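Local atomic coordinates of ribosome-associated factor Y (Coxiella burnetii, PDB entry 3TQM), a protein that probably binds ribosomes as a hibernation factor, associating exclusively with 100S particles (dimers of 70S ribosomes) and so taking part in the regulation of translation. Residues A[3-8]-A[19-24]; A[39-44]-A[68-73]; A[50-55]-A[79-84]; A[57-62]-A[86-91]. All blocks are in the same frame, centred on the assembly; numbering follows the deposited sequence.

How the interactions relate
All four contacts lie between the four-stranded sheet and the two helices that pack on it. Interaction 1 pairs edge strand 2-8 with helix 14-24, while interactions 2, 3 and 4 join three consecutive strands to helix 70-89 at points progressively further along it, from its start to its last turns. Interaction 3 is the fully buried one and purely aliphatic. Interactions 1 and 2 are partly buried and each uses a selenomethionine, against a threonine and a glutamate stem in one and a phenylalanine edge in the other. Interaction 4 is at the surface, where a tyrosine meets a serine hydroxyl and a proline. Backbone bonds between neighbouring strands tie the contacts together.

Interaction 1 of 4, residues A[3-8]-A[19-24]; sequences IQMTGQ and LTEKKL
Thr20 presents its methyl group to the end of Met5, a selenomethionine: CG2 of Thr20 lies 3.6 Å from CE of Met5. With OG1 beside the backbone N (chi1 -58°) and CG2 therefore anti to it, OG1 bonds to the carbonyl O of Leu16, so the polar atom is satisfied while the methyl faces the strand. One residue on, Glu21 contributes only its aliphatic stem, whose CG is 3.7 Å from the same CE of Met5. Met5 is extended beyond CG and thus reaches both helix residues with one methyl. A turn after Thr20, Leu24 meets Ile3. Its CD1 is 3.5 Å from CD1 of Ile3, a purely apolar end contact that continues back to CB of Leu24, 3.9 Å from Ile3 CD1. The short axes approach to 10.6 Å and run at 145°, nearer antiparallel than crossed, consistent with a beta-alpha-beta crossover in which the helix returns against its first strand. Strand 36-44 completes that unit, its Ile39 packing on both Thr20 and Leu24. Helix 70-89 lies alongside, touching Thr20 through Val74 and Leu24 through Met78.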
loop_
_atom_site.group_PDB
_atom_site.type_symbol
_atom_site.label_atom_id
_atom_site.label_comp_id
_atom_site.label_asym_id
_atom_site.label_seq_id
_atom_site.Cartn_x
_atom_site.Cartn_y
_atom_site.Cartn_z
ATOM N N ILE A 3 0.677 2.812 10.286
ATOM C CA ILE A 3 -0.011 2.978 9.011
ATOM C C ILE A 3 -0.851 4.251 8.983
ATOM O O ILE A 3 -1.732 4.446 9.818
ATOM C CB ILE A 3 -0.926 1.778 8.714
ATOM C CG1 ILE A 3 -0.095 0.504 8.537
ATOM C CG2 ILE A 3 -1.765 2.040 7.473
ATOM C CD1 ILE A 3 -0.927 -0.727 8.267
ATOM N N GLN A 4 -0.571 5.115 8.013
ATOM C CA GLN A 4 -1.371 6.314 7.805
ATOM C C GLN A 4 -2.056 6.257 6.446
ATOM O O GLN A 4 -1.427 5.927 5.444
ATOM C CB GLN A 4 -0.509 7.571 7.913
ATOM C CG GLN A 4 -1.292 8.870 7.750
ATOM C CD GLN A 4 -0.401 10.097 7.777
ATOM O OE1 GLN A 4 0.802 9.999 8.023
ATOM N NE2 GLN A 4 -0.989 11.263 7.524
HETATM N N MSE A 5 -3.346 6.579 6.415
HETATM C CA MSE A 5 -4.112 6.536 5.172
HETATM C C MSE A 5 -4.762 7.880 4.857
HETATM O O MSE A 5 -5.419 8.485 5.706
HETATM C CB MSE A 5 -5.186 5.450 5.230
HETATM C CG MSE A 5 -4.652 4.062 5.534
HETATM SE SE MSE A 5 -5.969 2.682 5.133
HETATM C CE MSE A 5 -5.064 1.158 5.953
ATOM N N THR A 6 -4.580 8.340 3.624
ATOM C CA THR A 6 -5.149 9.605 3.192
ATOM C C THR A 6 -5.990 9.427 1.932
ATOM O O THR A 6 -5.523 8.875 0.934
ATOM C CB THR A 6 -4.047 10.644 2.913
ATOM O OG1 THR A 6 -3.227 10.805 4.078
ATOM C CG2 THR A 6 -4.671 11.983 2.531
ATOM N N GLY A 7 -7.235 9.885 1.988
ATOM C CA GLY A 7 -8.088 9.896 0.817
ATOM C C GLY A 7 -8.011 11.250 0.141
ATOM O O GLY A 7 -8.398 12.264 0.714
ATOM N N GLN A 8 -7.495 11.273 -1.080
ATOM C CA GLN A 8 -7.391 12.520 -1.819
ATOM C C GLN A 8 -8.552 12.656 -2.797
ATOM O O GLN A 8 -8.520 12.111 -3.901
ATOM C CB GLN A 8 -6.061 12.607 -2.563
ATOM C CG GLN A 8 -5.805 13.972 -3.171
ATOM C CD GLN A 8 -4.816 13.922 -4.314
ATOM O OE1 GLN A 8 -4.616 12.876 -4.933
ATOM N NE2 GLN A 8 -4.190 15.056 -4.604
ATOM N N LEU A 19 -9.857 -3.713 5.302
ATOM C CA LEU A 19 -9.290 -4.595 4.289
ATOM C C LEU A 19 -7.818 -4.283 4.026
ATOM O O LEU A 19 -6.983 -5.186 3.960
ATOM C CB LEU A 19 -10.086 -4.482 2.988
ATOM C CG LEU A 19 -9.709 -5.403 1.821
ATOM C CD1 LEU A 19 -8.552 -4.849 0.991
ATOM C CD2 LEU A 19 -9.404 -6.812 2.317
ATOM N N THR A 20 -7.502 -3.001 3.877
ATOM C CA THR A 20 -6.137 -2.591 3.578
ATOM C C THR A 20 -5.220 -2.862 4.764
ATOM O O THR A 20 -4.072 -3.262 4.592
ATOM C CB THR A 20 -6.062 -1.101 3.199
ATOM O OG1 THR A 20 -6.901 -0.853 2.064
ATOM C CG2 THR A 20 -4.633 -0.717 2.859
ATOM N N GLU A 21 -5.738 -2.637 5.966
ATOM C CA GLU A 21 -4.985 -2.892 7.188
ATOM C C GLU A 21 -4.546 -4.349 7.294
ATOM O O GLU A 21 -3.366 -4.634 7.487
ATOM C CB GLU A 21 -5.808 -2.517 8.420
ATOM C CG GLU A 21 -5.735 -1.052 8.803
ATOM C CD GLU A 21 -6.551 -0.738 10.041
ATOM O OE1 GLU A 21 -7.106 -1.681 10.646
ATOM O OE2 GLU A 21 -6.640 0.452 10.408
ATOM N N LYS A 22 -5.499 -5.266 7.165
ATOM C CA LYS A 22 -5.217 -6.681 7.368
ATOM C C LYS A 22 -4.288 -7.249 6.298
ATOM O O LYS A 22 -3.523 -8.176 6.564
ATOM C CB LYS A 22 -6.511 -7.498 7.439
ATOM C CG LYS A 22 -7.128 -7.814 6.096
ATOM C CD LYS A 22 -8.173 -8.907 6.232
ATOM C CE LYS A 22 -8.685 -9.349 4.871
ATOM N NZ LYS A 22 -9.604 -10.516 4.971
ATOM N N LYS A 23 -4.350 -6.691 5.094
ATOM C CA LYS A 23 -3.469 -7.136 4.018
ATOM C C LYS A 23 -2.033 -6.661 4.228
ATOM O O LYS A 23 -1.084 -7.365 3.890
ATOM C CB LYS A 23 -3.988 -6.681 2.656
ATOM C CG LYS A 23 -4.962 -7.651 2.023
ATOM C CD LYS A 23 -5.327 -7.214 0.615
ATOM C CE LYS A 23 -6.288 -8.195 -0.032
ATOM N NZ LYS A 23 -7.057 -7.547 -1.134
ATOM N N LEU A 24 -1.879 -5.463 4.779
ATOM C CA LEU A 24 -0.558 -4.930 5.073
ATOM C C LEU A 24 0.089 -5.719 6.198
ATOM O O LEU A 24 1.302 -5.911 6.220
ATOM C CB LEU A 24 -0.644 -3.452 5.447
ATOM C CG LEU A 24 -0.796 -2.468 4.292
ATOM C CD1 LEU A 24 -1.071 -1.079 4.827
ATOM C CD2 LEU A 24 0.454 -2.476 3.431
#

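Interaction 2 of 4, residues A[39-44]-A[68-73]; sequences IIFHIN and DDMYKT. With SO4 (sulfate ion), chain E.
Thr73 OG1 is gripped by Ser67 OG and by the carbonyl O of Lys48, which ties the first turn of helix 70-89 to the preceding loop and to strand 47-56. Asp69 is the N-cap of that helix: its OD1 accepts from Tyr71 N at 3.2 Å, the donor lying well above the carboxylate plane (68° out of it). Directly after the cap, Met70, a selenomethionine, reaches strand 36-44. Its SE is 3.8 Å from CD2 of Phe41 and 5.2 Å from the ring centroid; at 88° from the ring normal it lies at the edge, a Met-aromatic contact made in the plane of the ring. Bends at chi2 and chi3 fold the methyl back toward Ile43, bringing CE of Met70 to 3.4 Å from CG2 of Ile43. Tyr71 is directed away from the strand and meets a sulfate ion, probably from the crystallisation liquor: sulfate O1 lies at the edge of the Tyr71 ring, 3.4 Å from CE2, and takes a weak bond from OH. Ser13 OG also holds this ion. Met70 is further packed by Val50 of strand 47-56 and by Leu16 of helix 14-24, while Phe41 leans on Met5 of strand 2-8.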
loop_
_atom_site.group_PDB
_atom_site.type_symbol
_atom_site.label_atom_id
_atom_site.label_comp_id
_atom_site.label_asym_id
_atom_site.label_seq_id
_atom_site.Cartn_x
_atom_site.Cartn_y
_atom_site.Cartn_z
ATOM N N ILE A 39 -0.351 5.426 3.007
ATOM C CA ILE A 39 -1.151 5.046 1.851
ATOM C C ILE A 39 -2.044 6.196 1.403
ATOM O O ILE A 39 -2.637 6.894 2.224
ATOM C CB ILE A 39 -2.031 3.824 2.160
ATOM C CG1 ILE A 39 -1.160 2.630 2.530
ATOM C CG2 ILE A 39 -2.909 3.472 0.970
ATOM C CD1 ILE A 39 -1.955 1.397 2.834
ATOM N N ILE A 40 -2.135 6.383 0.092
ATOM C CA ILE A 40 -2.960 7.441 -0.469
ATOM C C ILE A 40 -3.918 6.906 -1.528
ATOM O O ILE A 40 -3.496 6.420 -2.579
ATOM C CB ILE A 40 -2.099 8.567 -1.061
ATOM C CG1 ILE A 40 -1.203 9.170 0.024
ATOM C CG2 ILE A 40 -2.977 9.638 -1.686
ATOM C CD1 ILE A 40 -0.441 10.387 -0.422
ATOM N N PHE A 41 -5.211 6.990 -1.230
ATOM C CA PHE A 41 -6.249 6.586 -2.171
ATOM C C PHE A 41 -6.668 7.784 -3.022
ATOM O O PHE A 41 -6.721 8.913 -2.539
ATOM C CB PHE A 41 -7.467 6.047 -1.429
ATOM C CG PHE A 41 -7.184 4.831 -0.590
ATOM C CD1 PHE A 41 -6.679 4.958 0.693
ATOM C CD2 PHE A 41 -7.431 3.561 -1.083
ATOM C CE1 PHE A 41 -6.419 3.842 1.464
ATOM C CE2 PHE A 41 -7.174 2.442 -0.317
ATOM C CZ PHE A 41 -6.667 2.581 0.959
ATOM N N HIS A 42 -6.927 7.541 -4.299
ATOM C CA HIS A 42 -7.460 8.589 -5.149
ATOM C C HIS A 42 -8.018 8.025 -6.441
ATOM O O HIS A 42 -7.622 6.953 -6.893
ATOM C CB HIS A 42 -6.419 9.684 -5.421
ATOM C CG HIS A 42 -5.084 9.164 -5.853
ATOM N ND1 HIS A 42 -4.240 8.478 -5.006
ATOM C CD2 HIS A 42 -4.435 9.256 -7.038
ATOM C CE1 HIS A 42 -3.135 8.157 -5.655
ATOM N NE2 HIS A 42 -3.228 8.618 -6.889
ATOM N N ILE A 43 -8.957 8.756 -7.020
ATOM C CA ILE A 43 -9.604 8.340 -8.257
ATOM C C ILE A 43 -9.404 9.378 -9.357
ATOM O O ILE A 43 -9.494 10.583 -9.121
ATOM C CB ILE A 43 -11.108 8.035 -8.057
ATOM C CG1 ILE A 43 -11.953 9.310 -8.129
ATOM C CG2 ILE A 43 -11.333 7.291 -6.746
ATOM C CD1 ILE A 43 -12.726 9.451 -9.427
ATOM N N ASN A 44 -9.110 8.898 -10.559
ATOM C CA ASN A 44 -9.009 9.759 -11.725
ATOM C C ASN A 44 -9.959 9.251 -12.802
ATOM O O ASN A 44 -9.605 8.377 -13.597
ATOM C CB ASN A 44 -7.574 9.815 -12.246
ATOM C CG ASN A 44 -7.391 10.855 -13.336
ATOM O OD1 ASN A 44 -8.306 11.127 -14.114
ATOM N ND2 ASN A 44 -6.201 11.440 -13.401
ATOM N N ASP A 68 -10.281 -0.537 -11.995
ATOM C CA ASP A 68 -11.629 0.021 -11.971
ATOM C C ASP A 68 -12.286 -0.171 -10.611
ATOM O O ASP A 68 -13.412 0.274 -10.382
ATOM C CB ASP A 68 -12.492 -0.618 -13.058
ATOM C CG ASP A 68 -12.505 -2.129 -12.970
ATOM O OD1 ASP A 68 -12.194 -2.665 -11.880
ATOM O OD2 ASP A 68 -12.828 -2.781 -13.983
ATOM N N ASP A 69 -11.577 -0.841 -9.713
ATOM C CA ASP A 69 -12.121 -1.160 -8.400
ATOM C C ASP A 69 -11.073 -0.948 -7.316
ATOM O O ASP A 69 -9.991 -1.531 -7.365
ATOM C CB ASP A 69 -12.639 -2.601 -8.379
ATOM C CG ASP A 69 -13.212 -2.997 -7.035
ATOM O OD1 ASP A 69 -13.384 -2.113 -6.170
ATOM O OD2 ASP A 69 -13.501 -4.195 -6.843
HETATM N N MSE A 70 -11.408 -0.116 -6.335
HETATM C CA MSE A 70 -10.460 0.261 -5.294
HETATM C C MSE A 70 -9.964 -0.940 -4.496
HETATM O O MSE A 70 -8.787 -1.018 -4.141
HETATM C CB MSE A 70 -11.078 1.295 -4.352
HETATM C CG MSE A 70 -10.049 2.035 -3.527
HETATM SE SE MSE A 70 -8.984 3.291 -4.577
HETATM C CE MSE A 70 -10.275 4.746 -4.698
ATOM N N TYR A 71 -10.867 -1.872 -4.209
ATOM C CA TYR A 71 -10.499 -3.078 -3.477
ATOM C C TYR A 71 -9.518 -3.920 -4.288
ATOM O O TYR A 71 -8.544 -4.445 -3.748
ATOM C CB TYR A 71 -11.741 -3.898 -3.128
ATOM C CG TYR A 71 -12.570 -3.315 -2.004
ATOM C CD1 TYR A 71 -12.427 -3.775 -0.699
ATOM C CD2 TYR A 71 -13.497 -2.308 -2.246
ATOM C CE1 TYR A 71 -13.185 -3.250 0.332
ATOM C CE2 TYR A 71 -14.256 -1.777 -1.219
ATOM C CZ TYR A 71 -14.096 -2.252 0.066
ATOM O OH TYR A 71 -14.851 -1.723 1.088
ATOM N N LYS A 72 -9.781 -4.040 -5.584
ATOM C CA LYS A 72 -8.905 -4.783 -6.477
ATOM C C LYS A 72 -7.543 -4.097 -6.588
ATOM O O LYS A 72 -6.509 -4.759 -6.685
ATOM C CB LYS A 72 -9.539 -4.911 -7.862
ATOM C CG LYS A 72 -8.850 -5.922 -8.761
ATOM C CD LYS A 72 -9.446 -5.923 -10.159
ATOM C CE LYS A 72 -8.917 -7.089 -10.978
ATOM N NZ LYS A 72 -7.427 -7.136 -10.975
ATOM N N THR A 73 -7.550 -2.766 -6.562
ATOM C CA THR A 73 -6.319 -1.989 -6.650
ATOM C C THR A 73 -5.407 -2.255 -5.457
ATOM O O THR A 73 -4.201 -2.439 -5.616
ATOM C CB THR A 73 -6.603 -0.477 -6.728
ATOM O OG1 THR A 73 -7.465 -0.208 -7.840
ATOM C CG2 THR A 73 -5.304 0.294 -6.895
HETATM S S SO4 E . -16.709 1.722 -1.116
HETATM O O1 SO4 E . -15.442 1.294 -0.529
HETATM O O2 SO4 E . -17.780 0.814 -0.711
HETATM O O3 SO4 E . -17.016 3.071 -0.652
HETATM O O4 SO4 E . -16.601 1.722 -2.571
#

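Interaction 3 of 4, residues A[50-55]-A[79-84]; sequences VDANVK and HKLETQ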
loop_
_atom_site.group_PDB
_atom_site.type_symbol
_atom_site.label_atom_id
_atom_site.label_comp_id
_atom_site.label_asym_id
_atom_site.label_seq_id
_atom_site.Cartn_x
_atom_site.Cartn_y
_atom_site.Cartn_z
ATOM N N VAL A 50 -4.254 3.522 -6.082
ATOM C CA VAL A 50 -3.778 3.455 -4.704
ATOM C C VAL A 50 -2.251 3.540 -4.692
ATOM O O VAL A 50 -1.572 2.796 -5.398
ATOM C CB VAL A 50 -4.247 2.170 -3.988
ATOM C CG1 VAL A 50 -3.719 2.130 -2.563
ATOM C CG2 VAL A 50 -5.767 2.092 -3.987
ATOM N N ASP A 51 -1.721 4.463 -3.896
ATOM C CA ASP A 51 -0.286 4.711 -3.839
ATOM C C ASP A 51 0.235 4.473 -2.422
ATOM O O ASP A 51 -0.473 4.716 -1.443
ATOM C CB ASP A 51 0.009 6.144 -4.292
ATOM C CG ASP A 51 1.489 6.403 -4.506
ATOM O OD1 ASP A 51 2.286 5.440 -4.454
ATOM O OD2 ASP A 51 1.858 7.576 -4.739
ATOM N N ALA A 52 1.469 3.988 -2.315
ATOM C CA ALA A 52 2.038 3.636 -1.018
ATOM C C ALA A 52 3.496 4.061 -0.861
ATOM O O ALA A 52 4.308 3.896 -1.772
ATOM C CB ALA A 52 1.893 2.141 -0.772
ATOM N N ASN A 53 3.815 4.608 0.307
ATOM C CA ASN A 53 5.187 4.969 0.653
ATOM C C ASN A 53 5.623 4.209 1.905
ATOM O O ASN A 53 5.104 4.442 2.996
ATOM C CB ASN A 53 5.304 6.483 0.865
ATOM C CG ASN A 53 6.670 6.904 1.380
ATOM O OD1 ASN A 53 6.875 7.032 2.586
ATOM N ND2 ASN A 53 7.608 7.133 0.467
ATOM N N VAL A 54 6.568 3.289 1.741
ATOM C CA VAL A 54 7.001 2.423 2.835
ATOM C C VAL A 54 8.436 2.703 3.275
ATOM O O VAL A 54 9.352 2.760 2.455
ATOM C CB VAL A 54 6.880 0.938 2.451
ATOM C CG1 VAL A 54 7.530 0.059 3.509
ATOM C CG2 VAL A 54 5.417 0.566 2.254
ATOM N N LYS A 55 8.622 2.868 4.581
ATOM C CA LYS A 55 9.923 3.219 5.126
ATOM C C LYS A 55 10.585 2.049 5.851
ATOM O O LYS A 55 10.058 1.527 6.833
ATOM C CB LYS A 55 9.799 4.430 6.054
ATOM C CG LYS A 55 11.111 4.888 6.670
ATOM C CD LYS A 55 12.180 5.120 5.611
ATOM C CE LYS A 55 13.473 5.614 6.241
ATOM N NZ LYS A 55 14.627 5.495 5.311
ATOM N N HIS A 79 1.026 -6.845 -4.177
ATOM C CA HIS A 79 1.948 -7.645 -4.982
ATOM C C HIS A 79 3.167 -6.832 -5.391
ATOM O O HIS A 79 4.288 -7.334 -5.387
ATOM C CB HIS A 79 1.256 -8.200 -6.228
ATOM C CG HIS A 79 0.180 -9.197 -5.933
ATOM N ND1 HIS A 79 0.447 -10.468 -5.474
ATOM C CD2 HIS A 79 -1.167 -9.111 -6.041
ATOM C CE1 HIS A 79 -0.688 -11.122 -5.307
ATOM N NE2 HIS A 79 -1.684 -10.322 -5.644
ATOM N N LYS A 80 2.943 -5.574 -5.755
ATOM C CA LYS A 80 4.042 -4.684 -6.107
ATOM C C LYS A 80 4.931 -4.417 -4.894
ATOM O O LYS A 80 6.156 -4.351 -5.017
ATOM C CB LYS A 80 3.513 -3.366 -6.680
ATOM C CG LYS A 80 2.916 -3.499 -8.072
ATOM C CD LYS A 80 2.644 -2.139 -8.702
ATOM C CE LYS A 80 2.287 -2.283 -10.173
ATOM N NZ LYS A 80 2.120 -0.967 -10.848
ATOM N N LEU A 81 4.313 -4.265 -3.726
ATOM C CA LEU A 81 5.062 -4.069 -2.493
ATOM C C LEU A 81 5.919 -5.289 -2.166
ATOM O O LEU A 81 7.111 -5.162 -1.886
ATOM C CB LEU A 81 4.124 -3.761 -1.324
ATOM C CG LEU A 81 3.514 -2.365 -1.243
ATOM C CD1 LEU A 81 2.812 -2.181 0.093
ATOM C CD2 LEU A 81 4.583 -1.301 -1.431
ATOM N N GLU A 82 5.309 -6.470 -2.203
ATOM C CA GLU A 82 6.024 -7.704 -1.907
ATOM C C GLU A 82 7.215 -7.882 -2.837
ATOM O O GLU A 82 8.300 -8.267 -2.403
ATOM C CB GLU A 82 5.089 -8.911 -1.994
ATOM C CG GLU A 82 3.990 -8.906 -0.949
ATOM C CD GLU A 82 3.553 -10.304 -0.555
ATOM O OE1 GLU A 82 3.001 -11.022 -1.414
ATOM O OE2 GLU A 82 3.771 -10.687 0.616
ATOM N N THR A 83 7.004 -7.602 -4.117
ATOM C CA THR A 83 8.091 -7.622 -5.083
ATOM C C THR A 83 9.226 -6.713 -4.620
ATOM O O THR A 83 10.382 -7.127 -4.568
ATOM C CB THR A 83 7.621 -7.164 -6.480
ATOM O OG1 THR A 83 6.625 -8.068 -6.975
ATOM C CG2 THR A 83 8.793 -7.130 -7.452
ATOM N N GLN A 84 8.885 -5.475 -4.277
ATOM C CA GLN A 84 9.883 -4.486 -3.877
ATOM C C GLN A 84 10.566 -4.851 -2.560
ATOM O O GLN A 84 11.747 -4.555 -2.360
ATOM C CB GLN A 84 9.260 -3.091 -3.790
ATOM C CG GLN A 84 8.875 -2.512 -5.142
ATOM C CD GLN A 84 10.026 -2.538 -6.130
ATOM O OE1 GLN A 84 9.875 -2.994 -7.263
ATOM N NE2 GLN A 84 11.187 -2.049 -5.703
#
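Ala52 and Val54 face Leu81 across the interface between the sheet and its helical layer in the beta-alpha-beta-beta-beta-alpha fold of the HPF/YfiA family, in which both helices pack on one sheet. Ala52 comes first along the strand. Its CB lies 4.4 Å from CD2 of Leu81, and the CA atoms of Ala52 and Leu81 are 8.4 Å apart, the closest CA pair of the two segments. The intervening Asn53 has its CB directed away from the helix, and its ND2 instead bonds to OD1 of Asn62 on the neighbouring strand. Val54 returns to the helix side: with CG1 near anti to the backbone N (chi1 171°), it is CG2 that approaches Leu81 CD2, at 4.2 Å. The contact buries only 95 Å² and involves carbon atoms alone, so dispersion and exclusion of water hold it. Around it, Leu77 covers Ala52, Ile37 lies against Val54, and Ala63 and Ile27 flank Leu81. The two branches of Leu81 have separate tasks. CD2 touches both Ala52 CB and Val54 CG2, which are 4.9 Å apart. The other branch turns to helix 14-24, where Leu81 CD1 is 4.1 Å from Leu24 CD2.

Interaction 4 of 4, residues A[57-62]-A[86-91]; sequences PGSTIN and SKYKAK
Tyr88 extends from the last turns of helix 70-89 toward Ser59 and Pro57, and its atoms can be followed outward in order. CB leaves the helix toward the strand and comes to 4.7 Å from CD1 of Ile61, a loose approach at the buried end of the contact. CG is anti to the backbone N (chi1 163°), which carries the ring along the start of strand 59-65. There the CD1-CE1 edge meets a hydroxyl: OG of Ser59 is 3.6 Å from CD1 of Tyr88 and equally close to CE1, near the ring plane and not over a face. At the tip, OH lies 3.9 Å from CD of Pro57, with the pyrrolidine at about a right angle to the tyrosine side chain. The carbonyl O of Pro57 also lies near the ring plane, but at 4.1 Å from OH it is too distant to bond; the hydroxyl is engaged instead by OE1 of Glu33. Gly58, at a positive phi of 97°, lies between them; Ser59 meets the ring edge and Pro57 the phenol oxygen. Leu56 and Cys30 also touch Tyr88. Within the two segments the contact is therefore one of shape, made by van der Waals touch with the Ser59 oxygen beside the ring's C-H edge, possibly a weakly favourable electrostatic contact, while the directional bond to the phenol oxygen comes from Glu33 OE1, outside both segments.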
loop_
_atom_site.group_PDB
_atom_site.type_symbol
_atom_site.label_atom_id
_atom_site.label_comp_id
_atom_site.label_asym_id
_atom_site.label_seq_id
_atom_site.Cartn_x
_atom_site.Cartn_y
_atom_site.Cartn_z
ATOM N N PRO A 57 14.620 0.544 7.263
ATOM C CA PRO A 57 15.904 1.101 7.698
ATOM C C PRO A 57 16.870 1.251 6.523
ATOM O O PRO A 57 17.312 0.252 5.954
ATOM C CB PRO A 57 16.425 0.050 8.688
ATOM C CG PRO A 57 15.199 -0.682 9.148
ATOM C CD PRO A 57 14.311 -0.728 7.940
ATOM N N GLY A 58 17.179 2.493 6.159
ATOM C CA GLY A 58 18.158 2.760 5.120
ATOM C C GLY A 58 17.597 3.025 3.736
ATOM O O GLY A 58 18.318 3.487 2.856
ATOM N N SER A 59 16.316 2.734 3.533
ATOM C CA SER A 59 15.712 2.910 2.215
ATOM C C SER A 59 14.213 3.180 2.265
ATOM O O SER A 59 13.597 3.135 3.326
ATOM C CB SER A 59 16.000 1.695 1.324
ATOM O OG SER A 59 15.566 0.493 1.943
ATOM N N THR A 60 13.639 3.461 1.100
ATOM C CA THR A 60 12.223 3.776 1.000
ATOM C C THR A 60 11.625 3.147 -0.254
ATOM O O THR A 60 12.207 3.226 -1.337
ATOM C CB THR A 60 11.988 5.296 0.962
ATOM O OG1 THR A 60 12.556 5.896 2.130
ATOM C CG2 THR A 60 10.504 5.611 0.910
ATOM N N ILE A 61 10.462 2.521 -0.103
ATOM C CA ILE A 61 9.765 1.919 -1.233
ATOM C C ILE A 61 8.538 2.739 -1.621
ATOM O O ILE A 61 7.678 3.014 -0.784
ATOM C CB ILE A 61 9.330 0.471 -0.922
ATOM C CG1 ILE A 61 10.552 -0.441 -0.775
ATOM C CG2 ILE A 61 8.402 -0.057 -2.004
ATOM C CD1 ILE A 61 10.209 -1.899 -0.503
ATOM N N ASN A 62 8.468 3.134 -2.889
ATOM C CA ASN A 62 7.275 3.784 -3.426
ATOM C C ASN A 62 6.642 2.922 -4.511
ATOM O O ASN A 62 7.302 2.561 -5.486
ATOM C CB ASN A 62 7.604 5.167 -3.994
ATOM C CG ASN A 62 8.078 6.137 -2.933
ATOM O OD1 ASN A 62 7.280 6.678 -2.170
ATOM N ND2 ASN A 62 9.383 6.369 -2.882
ATOM N N SER A 86 11.025 -7.978 -1.621
ATOM C CA SER A 86 11.901 -9.100 -1.941
ATOM C C SER A 86 13.225 -8.632 -2.537
ATOM O O SER A 86 14.261 -9.254 -2.314
ATOM C CB SER A 86 11.209 -10.097 -2.872
ATOM O OG SER A 86 10.248 -10.866 -2.168
ATOM N N LYS A 87 13.189 -7.543 -3.299
ATOM C CA LYS A 87 14.416 -6.945 -3.819
ATOM C C LYS A 87 15.220 -6.338 -2.670
ATOM O O LYS A 87 16.438 -6.504 -2.594
ATOM C CB LYS A 87 14.106 -5.876 -4.868
ATOM C CG LYS A 87 13.572 -6.427 -6.179
ATOM C CD LYS A 87 13.345 -5.317 -7.195
ATOM C CE LYS A 87 12.895 -5.883 -8.535
ATOM N NZ LYS A 87 12.607 -4.809 -9.531
ATOM N N TYR A 88 14.526 -5.631 -1.786
ATOM C CA TYR A 88 15.137 -5.076 -0.591
ATOM C C TYR A 88 15.887 -6.160 0.173
ATOM O O TYR A 88 17.059 -6.001 0.516
ATOM C CB TYR A 88 14.062 -4.447 0.299
ATOM C CG TYR A 88 14.498 -4.204 1.724
ATOM C CD1 TYR A 88 15.187 -3.050 2.072
ATOM C CD2 TYR A 88 14.212 -5.126 2.722
ATOM C CE1 TYR A 88 15.584 -2.824 3.373
ATOM C CE2 TYR A 88 14.606 -4.908 4.027
ATOM C CZ TYR A 88 15.292 -3.755 4.346
ATOM O OH TYR A 88 15.689 -3.531 5.643
ATOM N N LYS A 89 15.202 -7.269 0.430
ATOM C CA LYS A 89 15.798 -8.392 1.144
ATOM C C LYS A 89 16.985 -8.972 0.377
ATOM O O LYS A 89 17.992 -9.351 0.969
ATOM C CB LYS A 89 14.748 -9.475 1.396
ATOM C CG LYS A 89 15.277 -10.706 2.110
ATOM C CD LYS A 89 14.189 -11.756 2.247
ATOM C CE LYS A 89 14.685 -12.977 3.003
ATOM N NZ LYS A 89 13.613 -14.006 3.120
ATOM N N ALA A 90 16.864 -9.027 -0.947
ATOM C CA ALA A 90 17.912 -9.595 -1.789
ATOM C C ALA A 90 19.161 -8.717 -1.860
ATOM O O ALA A 90 20.160 -9.105 -2.460
ATOM C CB ALA A 90 17.382 -9.887 -3.179
ATOM N N LYS A 91 19.102 -7.534 -1.256
ATOM C CA LYS A 91 20.243 -6.621 -1.277
ATOM C C LYS A 91 21.001 -6.610 0.052
ATOM O O LYS A 91 20.544 -7.184 1.044
ATOM C CB LYS A 91 19.791 -5.205 -1.638
ATOM C CG LYS A 91 19.281 -5.071 -3.065
ATOM C CD LYS A 91 18.499 -3.778 -3.247
ATOM C CE LYS A 91 17.950 -3.668 -4.658
ATOM N NZ LYS A 91 16.968 -2.553 -4.796
#